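Local coordinates for uncharacterized protein lp_2219 (Lactobacillus plantarum, PDB 3HFQ) that is of unknown function but has the seven-bladed beta-propeller fold of the lactonase family, at residues Y44-A49 / V91-A96; L99-N104 / T146-D151. The protein carries 1 engineered substitution. One frame throughout, in Å; residues are numbered along the deposited sequence.

Contact 1. Residues Y44-A49 / V91-A96; sequences YLALSA and VAVDEA
Glu95 is bent at its second torsion (chi2 -64°), which brings CD back toward residues 48-49, while Val91 sets CG1 between its own backbone N and carbonyl carbon (chi1 60°), against residues 44-46. At that end Val91 CG1 lies 3.7 Å from Tyr44 O and 3.8 Å from Ala46 CB. The Tyr44 ring comes obliquely to the Val91 backbone, with CD2 of Tyr44 3.8 Å from Val91 N. Ala46 points its methyl toward the neighbouring strand, where it touches the carbonyl of Val91 and, on the other flank, CG2 of Val93, with 4.0 Å between Ala46 CB and Val93 CG2. That CG2 also borders the carbonyl oxygen of Leu47, giving a small apolar seam of alanine and valine methyls. The strand axes are 5.7 Å apart at their closest, and side chains, not backbone bonds, join them.

The polar end is built on one carboxylate oxygen of Glu95. Ala49 N donates to Glu95 OE2 over 2.6 Å in a bent bond (139° at the hydrogen), arriving from the syn side but out of the carboxylate plane. A water donates to the same OE2 and to Leu47 O, so OE2 receives two bonds and holds the chain just beyond strand 45-47 both directly and through solvent. Ser48 OG turns instead to Cys52 N and Lys50 N, within its own hairpin.

Strands 45-47 and 90-94 run nearly parallel, and each is the first strand of its own four-stranded antiparallel sheet; side-by-side packing of such strands from successive blades is characteristic of the beta-propeller, here the wall around its central axis.

Contact 2. Residues L99-N104 / T146-D151; sequences LVYSAN and TDLTPD
Tyr101, Ser102 and Ala103 meet Thr146 and Leu148 across two strands that run roughly antiparallel but splayed, at 143°, their axes 6.5 Å apart at the closest; Ala103 faces Thr146, with 5.8 Å between their CA atoms. Side chains rather than backbone bonds join them. Thr146 puts OG1 between its backbone N and carbonyl carbon (chi1 53°). Thr146 OG1 rests 3.5 Å from Ser102 C and 3.6 Å from Tyr101 CB. The other branch, Thr146 CG2, packs on the methyl of Ala103, CG2 to CB 3.7 Å. An alanine in place of Thr146 would probably open a gap against Ala103 and the Ser102 backbone, since both branches that fill this space would be gone. Thr146 O is buried here without a polar partner. Farther along, Leu148 crosses the Tyr101 side chain at about a right angle, Leu148 CD2 lying 3.9 Å from Tyr101 CE2. The phenol oxygen of Tyr101 is anchored on Asp94 OD2. Asp147 turns away, its OD1 accepting the N-H of Leu148. Packing of the inner strand 143-148 of one blade on the second strand, 99-104, of the blade before it is the face-to-face blade packing of a beta-propeller.

In the fold
The two contacts have centres about 9 Å apart on the same side of the chain's centre and come in series, contact 1 closing before contact 2 opens. They share the sheet of strands 90-94, 99-104, 109-115 and 121-128: contact 1 joins its first strand to the preceding blade, and contact 2 joins its second strand to the following one. Strands 90-94 and 99-104 are adjacent and antiparallel, with Asp94 N probably bonded to Leu99 O, and the two interfaces adjoin through these neighbouring strands. One blade is thus gripped from both neighbours, as expected for a closed ring of seven blades.

Contact 1. Residues Y44-A49 / V91-A96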
loop_
_atom_site.group_PDB
_atom_site.type_symbol
_atom_site.label_atom_id
_atom_site.label_comp_id
_atom_site.label_asym_id
_atom_site.label_seq_id
_atom_site.Cartn_x
_atom_site.Cartn_y
_atom_site.Cartn_z
ATOM N N TYR A 44 -2.203 6.737 4.571
ATOM C CA TYR A 44 -2.727 5.671 3.726
ATOM C C TYR A 44 -4.238 5.813 3.637
ATOM O O TYR A 44 -4.888 6.234 4.597
ATOM C CB TYR A 44 -2.348 4.276 4.232
ATOM C CG TYR A 44 -2.080 3.325 3.077
ATOM C CD1 TYR A 44 -0.864 3.356 2.395
ATOM C CD2 TYR A 44 -3.061 2.442 2.629
ATOM C CE1 TYR A 44 -0.629 2.531 1.286
ATOM C CE2 TYR A 44 -2.840 1.613 1.523
ATOM C CZ TYR A 44 -1.623 1.662 0.860
ATOM O OH TYR A 44 -1.401 0.842 -0.225
ATOM N N LEU A 45 -4.783 5.461 2.476
ATOM C CA LEU A 45 -6.208 5.587 2.203
ATOM C C LEU A 45 -6.839 4.317 1.642
ATOM O O LEU A 45 -6.176 3.534 0.963
ATOM C CB LEU A 45 -6.422 6.707 1.182
ATOM C CG LEU A 45 -5.736 8.047 1.452
ATOM C CD1 LEU A 45 -5.854 8.935 0.215
ATOM C CD2 LEU A 45 -6.370 8.710 2.669
ATOM N N ALA A 46 -8.134 4.143 1.911
ATOM C CA ALA A 46 -8.902 3.000 1.418
ATOM C C ALA A 46 -10.311 3.493 1.081
ATOM O O ALA A 46 -10.865 4.332 1.791
ATOM C CB ALA A 46 -8.974 1.898 2.477
ATOM N N LEU A 47 -10.885 2.964 0.005
ATOM C CA LEU A 47 -12.219 3.367 -0.434
ATOM C C LEU A 47 -13.200 2.202 -0.461
ATOM O O LEU A 47 -12.816 1.066 -0.729
ATOM C CB LEU A 47 -12.147 3.981 -1.836
ATOM C CG LEU A 47 -11.605 5.402 -1.994
ATOM C CD1 LEU A 47 -11.218 5.650 -3.445
ATOM C CD2 LEU A 47 -12.667 6.398 -1.536
ATOM N N SER A 48 -14.467 2.491 -0.174
ATOM C CA SER A 48 -15.504 1.467 -0.206
ATOM C C SER A 48 -16.336 1.683 -1.468
ATOM O O SER A 48 -16.201 2.709 -2.138
ATOM C CB SER A 48 -16.410 1.563 1.023
ATOM O OG SER A 48 -17.257 2.697 0.945
ATOM N N ALA A 49 -17.191 0.718 -1.789
ATOM C CA ALA A 49 -18.039 0.812 -2.971
ATOM C C ALA A 49 -19.120 1.881 -2.806
ATOM O O ALA A 49 -19.741 2.296 -3.781
ATOM C CB ALA A 49 -18.681 -0.545 -3.259
ATOM N N VAL A 91 -4.429 0.670 5.676
ATOM C CA VAL A 91 -5.866 0.530 5.904
ATOM C C VAL A 91 -6.500 -0.080 4.655
ATOM O O VAL A 91 -6.119 0.260 3.537
ATOM C CB VAL A 91 -6.525 1.904 6.240
ATOM C CG1 VAL A 91 -6.335 2.888 5.092
ATOM C CG2 VAL A 91 -8.001 1.711 6.561
ATOM N N ALA A 92 -7.442 -1.001 4.848
ATOM C CA ALA A 92 -8.119 -1.655 3.725
ATOM C C ALA A 92 -9.585 -1.934 4.045
ATOM O O ALA A 92 -9.970 -2.005 5.214
ATOM C CB ALA A 92 -7.408 -2.964 3.375
ATOM N N VAL A 93 -10.397 -2.107 3.003
ATOM C CA VAL A 93 -11.822 -2.378 3.177
ATOM C C VAL A 93 -12.219 -3.786 2.721
ATOM O O VAL A 93 -11.763 -4.263 1.680
ATOM C CB VAL A 93 -12.689 -1.354 2.388
ATOM C CG1 VAL A 93 -14.163 -1.755 2.445
ATOM C CG2 VAL A 93 -12.512 0.049 2.973
ATOM N N ASP A 94 -13.059 -4.439 3.520
ATOM C CA ASP A 94 -13.579 -5.772 3.215
ATOM C C ASP A 94 -15.039 -5.517 2.842
ATOM O O ASP A 94 -15.880 -5.332 3.723
ATOM C CB ASP A 94 -13.517 -6.667 4.458
ATOM C CG ASP A 94 -13.872 -8.115 4.159
ATOM O OD1 ASP A 94 -14.726 -8.348 3.281
ATOM O OD2 ASP A 94 -13.304 -9.017 4.811
ATOM N N GLU A 95 -15.340 -5.491 1.548
ATOM C CA GLU A 95 -16.705 -5.223 1.098
ATOM C C GLU A 95 -17.731 -6.242 1.572
ATOM O O GLU A 95 -18.759 -5.872 2.132
ATOM C CB GLU A 95 -16.763 -5.141 -0.430
ATOM C CG GLU A 95 -16.144 -3.890 -1.034
ATOM C CD GLU A 95 -16.874 -2.614 -0.646
ATOM O OE1 GLU A 95 -18.051 -2.692 -0.232
ATOM O OE2 GLU A 95 -16.271 -1.527 -0.768
ATOM N N ALA A 96 -17.453 -7.523 1.341
ATOM C CA ALA A 96 -18.376 -8.592 1.722
ATOM C C ALA A 96 -18.729 -8.619 3.208
ATOM O O ALA A 96 -19.903 -8.747 3.563
ATOM C CB ALA A 96 -17.806 -9.949 1.299
HETATM O O HOH W 1 -13.610 -1.451 -1.594
#

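Contact 2. Residues L99-N104 / T146-D151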
loop_
_atom_site.group_PDB
_atom_site.type_symbol
_atom_site.label_atom_id
_atom_site.label_comp_id
_atom_site.label_asym_id
_atom_site.label_seq_id
_atom_site.Cartn_x
_atom_site.Cartn_y
_atom_site.Cartn_z
ATOM N N LEU A 99 -16.096 -4.664 6.848
ATOM C CA LEU A 99 -15.094 -4.435 7.884
ATOM C C LEU A 99 -13.956 -3.596 7.306
ATOM O O LEU A 99 -13.766 -3.543 6.091
ATOM C CB LEU A 99 -14.505 -5.769 8.364
ATOM C CG LEU A 99 -15.390 -6.856 8.982
ATOM C CD1 LEU A 99 -14.551 -8.112 9.211
ATOM C CD2 LEU A 99 -15.991 -6.361 10.284
ATOM N N VAL A 100 -13.207 -2.939 8.185
ATOM C CA VAL A 100 -12.049 -2.141 7.784
ATOM C C VAL A 100 -10.862 -2.683 8.577
ATOM O O VAL A 100 -10.962 -2.887 9.786
ATOM C CB VAL A 100 -12.243 -0.631 8.097
ATOM C CG1 VAL A 100 -10.901 0.102 8.029
ATOM C CG2 VAL A 100 -13.211 -0.013 7.080
ATOM N N TYR A 101 -9.755 -2.945 7.890
ATOM C CA TYR A 101 -8.556 -3.462 8.544
ATOM C C TYR A 101 -7.463 -2.399 8.549
ATOM O O TYR A 101 -7.362 -1.602 7.617
ATOM C CB TYR A 101 -8.017 -4.681 7.794
ATOM C CG TYR A 101 -9.019 -5.783 7.553
ATOM C CD1 TYR A 101 -9.539 -6.530 8.608
ATOM C CD2 TYR A 101 -9.426 -6.098 6.258
ATOM C CE1 TYR A 101 -10.452 -7.564 8.377
ATOM C CE2 TYR A 101 -10.332 -7.123 6.017
ATOM C CZ TYR A 101 -10.839 -7.854 7.079
ATOM O OH TYR A 101 -11.754 -8.852 6.835
ATOM N N SER A 102 -6.649 -2.384 9.600
ATOM C CA SER A 102 -5.547 -1.436 9.676
ATOM C C SER A 102 -4.334 -2.104 10.305
ATOM O O SER A 102 -4.468 -3.038 11.106
ATOM C CB SER A 102 -5.940 -0.184 10.475
ATOM O OG SER A 102 -6.328 -0.495 11.800
ATOM N N ALA A 103 -3.153 -1.626 9.923
ATOM C CA ALA A 103 -1.890 -2.154 10.430
ATOM C C ALA A 103 -1.145 -1.049 11.162
ATOM O O ALA A 103 -1.037 0.062 10.649
ATOM C CB ALA A 103 -1.043 -2.659 9.273
ATOM N N ASN A 104 -0.625 -1.340 12.350
ATOM C CA ASN A 104 0.107 -0.319 13.091
ATOM C C ASN A 104 1.567 -0.717 13.250
ATOM O O ASN A 104 1.896 -1.698 13.914
ATOM C CB ASN A 104 -0.523 -0.081 14.464
ATOM C CG ASN A 104 -0.009 1.189 15.120
ATOM O OD1 ASN A 104 1.197 1.360 15.319
ATOM N ND2 ASN A 104 -0.922 2.089 15.456
ATOM N N THR A 146 -2.305 -5.292 5.997
ATOM C CA THR A 146 -3.435 -6.104 6.436
ATOM C C THR A 146 -4.465 -6.074 5.312
ATOM O O THR A 146 -5.266 -5.144 5.223
ATOM C CB THR A 146 -4.101 -5.538 7.714
ATOM O OG1 THR A 146 -4.438 -4.160 7.505
ATOM C CG2 THR A 146 -3.162 -5.656 8.913
ATOM N N ASP A 147 -4.437 -7.078 4.445
ATOM C CA ASP A 147 -5.392 -7.116 3.347
ATOM C C ASP A 147 -5.811 -8.544 3.005
ATOM O O ASP A 147 -5.155 -9.506 3.399
ATOM C CB ASP A 147 -4.815 -6.410 2.113
ATOM C CG ASP A 147 -5.846 -5.537 1.413
ATOM O OD1 ASP A 147 -7.030 -5.937 1.368
ATOM O OD2 ASP A 147 -5.478 -4.455 0.905
ATOM N N LEU A 148 -6.906 -8.661 2.257
ATOM C CA LEU A 148 -7.488 -9.952 1.889
ATOM C C LEU A 148 -6.746 -10.839 0.892
ATOM O O LEU A 148 -6.115 -10.359 -0.047
ATOM C CB LEU A 148 -8.914 -9.726 1.373
ATOM C CG LEU A 148 -9.896 -9.095 2.364
ATOM C CD1 LEU A 148 -11.162 -8.678 1.636
ATOM C CD2 LEU A 148 -10.211 -10.086 3.480
ATOM N N THR A 149 -6.846 -12.148 1.109
ATOM C CA THR A 149 -6.234 -13.135 0.228
ATOM C C THR A 149 -7.320 -13.521 -0.775
ATOM O O THR A 149 -8.480 -13.153 -0.606
ATOM C CB THR A 149 -5.812 -14.414 0.993
ATOM O OG1 THR A 149 -6.970 -15.028 1.567
ATOM C CG2 THR A 149 -4.815 -14.082 2.094
ATOM N N PRO A 150 -6.963 -14.282 -1.820
ATOM C CA PRO A 150 -7.945 -14.696 -2.828
ATOM C C PRO A 150 -9.173 -15.399 -2.247
ATOM O O PRO A 150 -10.276 -15.253 -2.770
ATOM C CB PRO A 150 -7.129 -15.611 -3.743
ATOM C CG PRO A 150 -5.760 -14.996 -3.676
ATOM C CD PRO A 150 -5.611 -14.739 -2.190
ATOM N N ASP A 151 -8.980 -16.153 -1.166
ATOM C CA ASP A 151 -10.084 -16.873 -0.538
ATOM C C ASP A 151 -10.621 -16.152 0.697
ATOM O O ASP A 151 -11.234 -16.754 1.578
ATOM C CB ASP A 151 -9.664 -18.312 -0.205
ATOM C CG ASP A 151 -8.481 -18.382 0.737
ATOM O OD1 ASP A 151 -7.678 -17.425 0.775
ATOM O OD2 ASP A 151 -8.343 -19.414 1.425
#